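Local coordinates for protein endo-alpha-(1->5)-L-arabinanase (Bacillus licheniformis, PDB 6B7K) that probably cleaves the internal alpha-1,5 linkages of arabinan as a calcium-binding family 43 glycoside hydrolase, at residues 84-89 against 141-146; 90-95 against 111-116. One frame throughout, in Å; residues are numbered along the deposited sequence.

Overall arrangement
Contact 2 lies within one blade of the five-bladed beta-propeller, the antiparallel sheet of strands 81-87, 92-98, 106-113 and 122-130, and contact 1 joins the innermost strand of that blade to strand 142-145, the innermost of the next, beside a calcium ion at the middle of the propeller. Contact 2 pairs the second and third strands, farther out. Their centres lie about 10 Å apart. Along the chain the order is 84-89, 90-95, 111-116, 141-146, so contact 2 is nested inside the loop closed by contact 1. Probable backbone hydrogen bonds, Asp84 N to Tyr95 O (2.7 Å) and Trp93 N to Ser86 O (2.8 Å), tie the metal-binding strand to the hairpin behind it.

Contact 1: residues 84-89 against 141-146. With CA (calcium ion), chain F.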
loop_
_atom_site.group_PDB
_atom_site.type_symbol
_atom_site.label_atom_id
_atom_site.label_comp_id
_atom_site.label_asym_id
_atom_site.label_seq_id
_atom_site.Cartn_x
_atom_site.Cartn_y
_atom_site.Cartn_z
ATOM N N ASP A 84 -1.208 3.654 4.730
ATOM C CA ASP A 84 -2.100 4.103 3.667
ATOM C C ASP A 84 -2.819 5.357 4.137
ATOM O O ASP A 84 -3.457 5.349 5.194
ATOM C CB ASP A 84 -3.110 3.023 3.276
ATOM C CG ASP A 84 -4.037 3.479 2.167
ATOM O OD1 ASP A 84 -3.530 3.891 1.104
ATOM O OD2 ASP A 84 -5.271 3.431 2.356
ATOM N N ILE A 85 -2.723 6.424 3.352
ATOM C CA ILE A 85 -3.284 7.720 3.703
ATOM C C ILE A 85 -4.291 8.131 2.637
ATOM O O ILE A 85 -4.037 7.987 1.435
ATOM C CB ILE A 85 -2.173 8.782 3.858
ATOM C CG1 ILE A 85 -2.767 10.143 4.228
ATOM C CG2 ILE A 85 -1.321 8.852 2.596
ATOM C CD1 ILE A 85 -3.462 10.157 5.574
ATOM N N SER A 86 -5.437 8.640 3.079
ATOM C CA SER A 86 -6.457 9.123 2.160
ATOM C C SER A 86 -7.439 9.990 2.931
ATOM O O SER A 86 -7.557 9.891 4.156
ATOM C CB SER A 86 -7.188 7.965 1.471
ATOM O OG SER A 86 -7.735 7.074 2.426
ATOM N N TYR A 87 -8.138 10.847 2.195
ATOM C CA TYR A 87 -9.183 11.694 2.750
ATOM C C TYR A 87 -10.534 11.173 2.283
ATOM O O TYR A 87 -10.732 10.937 1.086
ATOM C CB TYR A 87 -8.987 13.151 2.330
ATOM C CG TYR A 87 -9.886 14.135 3.049
ATOM C CD1 TYR A 87 -9.530 14.654 4.287
ATOM C CD2 TYR A 87 -11.087 14.550 2.486
ATOM C CE1 TYR A 87 -10.346 15.558 4.946
ATOM C CE2 TYR A 87 -11.908 15.452 3.136
ATOM C CZ TYR A 87 -11.532 15.954 4.366
ATOM O OH TYR A 87 -12.345 16.852 5.019
ATOM N N TYR A 88 -11.455 10.985 3.225
ATOM C CA TYR A 88 -12.756 10.418 2.907
ATOM C C TYR A 88 -13.730 10.740 4.028
ATOM O O TYR A 88 -13.381 10.641 5.206
ATOM C CB TYR A 88 -12.665 8.902 2.701
ATOM C CG TYR A 88 -13.992 8.187 2.785
ATOM C CD1 TYR A 88 -14.932 8.306 1.771
ATOM C CD2 TYR A 88 -14.302 7.386 3.874
ATOM C CE1 TYR A 88 -16.144 7.648 1.841
ATOM C CE2 TYR A 88 -15.513 6.724 3.954
ATOM C CZ TYR A 88 -16.429 6.857 2.934
ATOM O OH TYR A 88 -17.634 6.200 3.007
ATOM N N ASN A 89 -14.953 11.112 3.646
ATOM C CA ASN A 89 -16.019 11.439 4.593
ATOM C C ASN A 89 -15.581 12.540 5.556
ATOM O O ASN A 89 -15.921 12.527 6.740
ATOM C CB ASN A 89 -16.488 10.198 5.356
ATOM C CG ASN A 89 -17.840 10.393 6.023
ATOM O OD1 ASN A 89 -18.605 11.285 5.654
ATOM N ND2 ASN A 89 -18.138 9.558 7.009
ATOM N N PRO A 141 -2.262 -2.513 4.257
ATOM C CA PRO A 141 -3.658 -2.118 4.064
ATOM C C PRO A 141 -3.791 -1.049 2.991
ATOM O O PRO A 141 -2.824 -0.396 2.594
ATOM C CB PRO A 141 -4.057 -1.573 5.437
ATOM C CG PRO A 141 -2.795 -0.986 5.955
ATOM C CD PRO A 141 -1.669 -1.850 5.432
ATOM N N ASP A 142 -5.024 -0.879 2.523
ATOM C CA ASP A 142 -5.304 0.118 1.495
ATOM C C ASP A 142 -6.802 0.363 1.448
ATOM O O ASP A 142 -7.577 -0.581 1.256
ATOM C CB ASP A 142 -4.793 -0.338 0.136
ATOM C CG ASP A 142 -4.728 0.790 -0.864
ATOM O OD1 ASP A 142 -3.765 1.585 -0.796
ATOM O OD2 ASP A 142 -5.640 0.887 -1.712
ATOM N N LEU A 143 -7.202 1.618 1.617
ATOM C CA LEU A 143 -8.601 2.011 1.569
ATOM C C LEU A 143 -9.005 2.339 0.137
ATOM O O LEU A 143 -8.223 2.913 -0.625
ATOM C CB LEU A 143 -8.838 3.217 2.479
ATOM C CG LEU A 143 -10.214 3.886 2.504
ATOM C CD1 LEU A 143 -11.279 2.929 3.006
ATOM C CD2 LEU A 143 -10.169 5.136 3.364
ATOM N N VAL A 144 -10.229 1.963 -0.225
ATOM C CA VAL A 144 -10.778 2.233 -1.550
ATOM C C VAL A 144 -12.269 2.509 -1.405
ATOM O O VAL A 144 -12.954 1.870 -0.598
ATOM C CB VAL A 144 -10.510 1.065 -2.525
ATOM C CG1 VAL A 144 -10.982 -0.252 -1.929
ATOM C CG2 VAL A 144 -11.174 1.319 -3.873
ATOM N N ILE A 145 -12.770 3.471 -2.178
ATOM C CA ILE A 145 -14.155 3.920 -2.095
ATOM C C ILE A 145 -14.905 3.428 -3.326
ATOM O O ILE A 145 -14.419 3.561 -4.456
ATOM C CB ILE A 145 -14.240 5.450 -1.951
ATOM C CG1 ILE A 145 -14.350 5.831 -0.476
ATOM C CG2 ILE A 145 -15.429 6.012 -2.715
ATOM C CD1 ILE A 145 -13.199 5.360 0.389
ATOM N N ASP A 146 -16.088 2.859 -3.098
ATOM C CA ASP A 146 -16.916 2.307 -4.159
ATOM C C ASP A 146 -17.301 3.373 -5.179
ATOM O O ASP A 146 -17.208 4.578 -4.933
ATOM C CB ASP A 146 -18.194 1.704 -3.574
ATOM C CG ASP A 146 -18.164 0.195 -3.532
ATOM O OD1 ASP A 146 -17.155 -0.397 -3.967
ATOM O OD2 ASP A 146 -19.155 -0.402 -3.061
HETATM CA CA CA F . -4.186 3.882 -1.244
HETATM O O HOH W 1 -5.044 5.370 -3.212
#
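Asp84 and Asp142 meet at a calcium ion where the innermost strands of two successive blades of the five-bladed beta-propeller come side by side. Strands 84-87 and 142-145 run in roughly the same direction, 28° apart, and at a closest axis approach of 6.8 Å it is side chains that span the gap. The tight end is polar. With CG anti to its backbone N (chi1 -180°), Asp84 reaches over to the second strand and divides its carboxylate between two tasks: OD1 binds the calcium ion at 2.4 Å, while OD2 accepts the backbone N-H of Leu143 at 2.7 Å. That bond is nearly straight (170°) and comes from above the carboxylate plane, so metal and amide together would hold the rotation of the group. Asp142 starts off away from the first strand, yet its OD1 comes back to the calcium ion, also at 2.4 Å. The two OD1 atoms of Asp84 and Asp142 are 3.0 Å apart, and the cation presumably offsets their repulsion; Asp264 and a water are further ligands. Beyond Ser86, whose OG touches Leu143 CD2, the two segments diverge toward a partly exposed, apolar end. There Ile145 CG1 packs against Tyr88 CD1 and CE1, the Tyr88 OH being hydrogen-bonded to Gly149 O. Asn89 CB covers one face of the Tyr88 ring, and on the opposite face Ile145 CD1 sits 3.9 Å from the ring centroid.

Contact 2: residues 90-95 against 111-116; sequences GRYWLY and ASTDRI
Tyr92 CG (chi1 -67°) and Ile116 CG1 (chi1 -62°) both stand anti to the carbonyl carbon, and this turns a face of the tyrosine ring to the isoleucine. Ile116 CG1 stands almost squarely over that face, 3.9 Å from the Tyr92 centroid in a CH-pi contact, and Ile116 CD1 lies over the Tyr92 CD1-CE1 side. The carbonyl of Asp114 lies at the ring edge, its O 3.5 Å from Tyr92 CE2; Tyr87 adds an edge-to-face partner. Tyr92 belongs to the antiparallel hairpin of strands 92-98 and 106-113, the middle pair of a four-stranded propeller blade. Tyr92 and Thr113 form a hydrogen-bonded pair: Tyr92 N reaches Thr113 O at 2.8 Å, and the return bond from Thr113 N to Tyr92 O is longer, 3.3 Å. In the Leu94-Ala111 pair, Leu94 N to Ala111 O and Ala111 N to Leu94 O are both 2.7 Å, and on the face shared with Tyr92 Leu94 CD2 packs against Ala111 CB. Trp93 and Ser112, a non-hydrogen-bonded pair, occupy the other face, where the six-membered ring of the indole lies against Ser112 CB. Arg91 CB covers part of one face of that indole, whose NE1 donates to Tyr88 O.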
loop_
_atom_site.group_PDB
_atom_site.type_symbol
_atom_site.label_atom_id
_atom_site.label_comp_id
_atom_site.label_asym_id
_atom_site.label_seq_id
_atom_site.Cartn_x
_atom_site.Cartn_y
_atom_site.Cartn_z
ATOM N N GLY A 90 -14.803 13.490 5.045
ATOM C CA GLY A 90 -14.416 14.647 5.829
ATOM C C GLY A 90 -13.339 14.409 6.861
ATOM O O GLY A 90 -13.353 15.053 7.914
ATOM N N ARG A 91 -12.392 13.514 6.588
ATOM C CA ARG A 91 -11.358 13.195 7.563
ATOM C C ARG A 91 -10.292 12.341 6.892
ATOM O O ARG A 91 -10.595 11.547 5.995
ATOM C CB ARG A 91 -11.954 12.466 8.776
ATOM C CG ARG A 91 -11.063 12.441 9.992
ATOM C CD ARG A 91 -11.846 12.057 11.234
ATOM N NE ARG A 91 -10.953 11.759 12.350
ATOM C CZ ARG A 91 -10.399 12.681 13.132
ATOM N NH1 ARG A 91 -10.650 13.967 12.925
ATOM N NH2 ARG A 91 -9.594 12.314 14.121
ATOM N N TYR A 92 -9.044 12.520 7.326
ATOM C CA TYR A 92 -7.945 11.700 6.832
ATOM C C TYR A 92 -7.888 10.377 7.582
ATOM O O TYR A 92 -8.008 10.335 8.810
ATOM C CB TYR A 92 -6.608 12.423 6.983
ATOM C CG TYR A 92 -6.452 13.636 6.106
ATOM C CD1 TYR A 92 -6.129 13.509 4.761
ATOM C CD2 TYR A 92 -6.610 14.916 6.627
ATOM C CE1 TYR A 92 -5.981 14.621 3.955
ATOM C CE2 TYR A 92 -6.464 16.033 5.830
ATOM C CZ TYR A 92 -6.148 15.883 4.496
ATOM O OH TYR A 92 -6.002 16.998 3.703
ATOM N N TRP A 93 -7.685 9.295 6.838
ATOM C CA TRP A 93 -7.613 7.957 7.406
ATOM C C TRP A 93 -6.239 7.380 7.122
ATOM O O TRP A 93 -5.780 7.396 5.975
ATOM C CB TRP A 93 -8.711 7.058 6.833
ATOM C CG TRP A 93 -10.086 7.628 7.012
ATOM C CD1 TRP A 93 -10.900 8.129 6.038
ATOM C CD2 TRP A 93 -10.802 7.771 8.246
ATOM N NE1 TRP A 93 -12.083 8.564 6.587
ATOM C CE2 TRP A 93 -12.048 8.357 7.940
ATOM C CE3 TRP A 93 -10.514 7.456 9.579
ATOM C CZ2 TRP A 93 -13.002 8.637 8.918
ATOM C CZ3 TRP A 93 -11.464 7.735 10.548
ATOM C CH2 TRP A 93 -12.693 8.318 10.211
ATOM N N LEU A 94 -5.582 6.882 8.168
ATOM C CA LEU A 94 -4.221 6.359 8.084
ATOM C C LEU A 94 -4.223 4.922 8.597
ATOM O O LEU A 94 -4.190 4.684 9.808
ATOM C CB LEU A 94 -3.249 7.233 8.872
ATOM C CG LEU A 94 -1.778 6.805 8.873
ATOM C CD1 LEU A 94 -1.188 6.886 7.471
ATOM C CD2 LEU A 94 -0.966 7.640 9.856
ATOM N N TYR A 95 -4.266 3.967 7.673
ATOM C CA TYR A 95 -4.120 2.562 8.010
ATOM C C TYR A 95 -2.641 2.200 8.030
ATOM O O TYR A 95 -1.867 2.675 7.195
ATOM C CB TYR A 95 -4.877 1.687 7.010
ATOM C CG TYR A 95 -6.380 1.869 7.066
ATOM C CD1 TYR A 95 -7.151 1.148 7.970
ATOM C CD2 TYR A 95 -7.027 2.763 6.223
ATOM C CE1 TYR A 95 -8.523 1.311 8.032
ATOM C CE2 TYR A 95 -8.399 2.934 6.278
ATOM C CZ TYR A 95 -9.142 2.205 7.185
ATOM O OH TYR A 95 -10.509 2.364 7.245
ATOM N N ALA A 111 -5.140 5.268 12.274
ATOM C CA ALA A 111 -4.957 6.606 12.810
ATOM C C ALA A 111 -5.748 7.588 11.959
ATOM O O ALA A 111 -6.016 7.344 10.778
ATOM C CB ALA A 111 -3.475 7.002 12.846
ATOM N N SER A 112 -6.121 8.711 12.568
ATOM C CA SER A 112 -7.005 9.653 11.901
ATOM C C SER A 112 -6.678 11.074 12.335
ATOM O O SER A 112 -6.190 11.307 13.444
ATOM C CB SER A 112 -8.473 9.329 12.200
ATOM O OG SER A 112 -9.336 10.255 11.571
ATOM N N THR A 113 -6.955 12.022 11.441
ATOM C CA THR A 113 -6.824 13.441 11.741
ATOM C C THR A 113 -7.684 14.224 10.763
ATOM O O THR A 113 -8.045 13.729 9.691
ATOM C CB THR A 113 -5.372 13.918 11.654
ATOM O OG1 THR A 113 -5.292 15.271 12.123
ATOM C CG2 THR A 113 -4.888 13.869 10.216
ATOM N N ASP A 114 -8.004 15.460 11.150
ATOM C CA ASP A 114 -8.720 16.376 10.273
ATOM C C ASP A 114 -7.800 17.135 9.333
ATOM O O ASP A 114 -8.272 17.679 8.327
ATOM C CB ASP A 114 -9.521 17.392 11.097
ATOM C CG ASP A 114 -8.638 18.454 11.727
ATOM O OD1 ASP A 114 -7.703 18.093 12.468
ATOM O OD2 ASP A 114 -8.871 19.652 11.466
ATOM N N ARG A 115 -6.506 17.190 9.640
ATOM C CA ARG A 115 -5.558 17.968 8.849
ATOM C C ARG A 115 -4.163 17.449 9.144
ATOM O O ARG A 115 -3.701 17.536 10.286
ATOM C CB ARG A 115 -5.666 19.460 9.175
ATOM C CG ARG A 115 -4.618 20.316 8.487
ATOM C CD ARG A 115 -4.887 21.796 8.692
ATOM N NE ARG A 115 -4.934 22.157 10.105
ATOM C CZ ARG A 115 -3.887 22.569 10.811
ATOM N NH1 ARG A 115 -2.695 22.671 10.240
ATOM N NH2 ARG A 115 -4.033 22.878 12.091
ATOM N N ILE A 116 -3.496 16.914 8.118
ATOM C CA ILE A 116 -2.180 16.309 8.313
ATOM C C ILE A 116 -1.190 17.322 8.873
ATOM O O ILE A 116 -0.328 16.973 9.690
ATOM C CB ILE A 116 -1.687 15.698 6.987
ATOM C CG1 ILE A 116 -2.634 14.584 6.537
ATOM C CG2 ILE A 116 -0.264 15.178 7.127
ATOM C CD1 ILE A 116 -2.224 13.904 5.247
#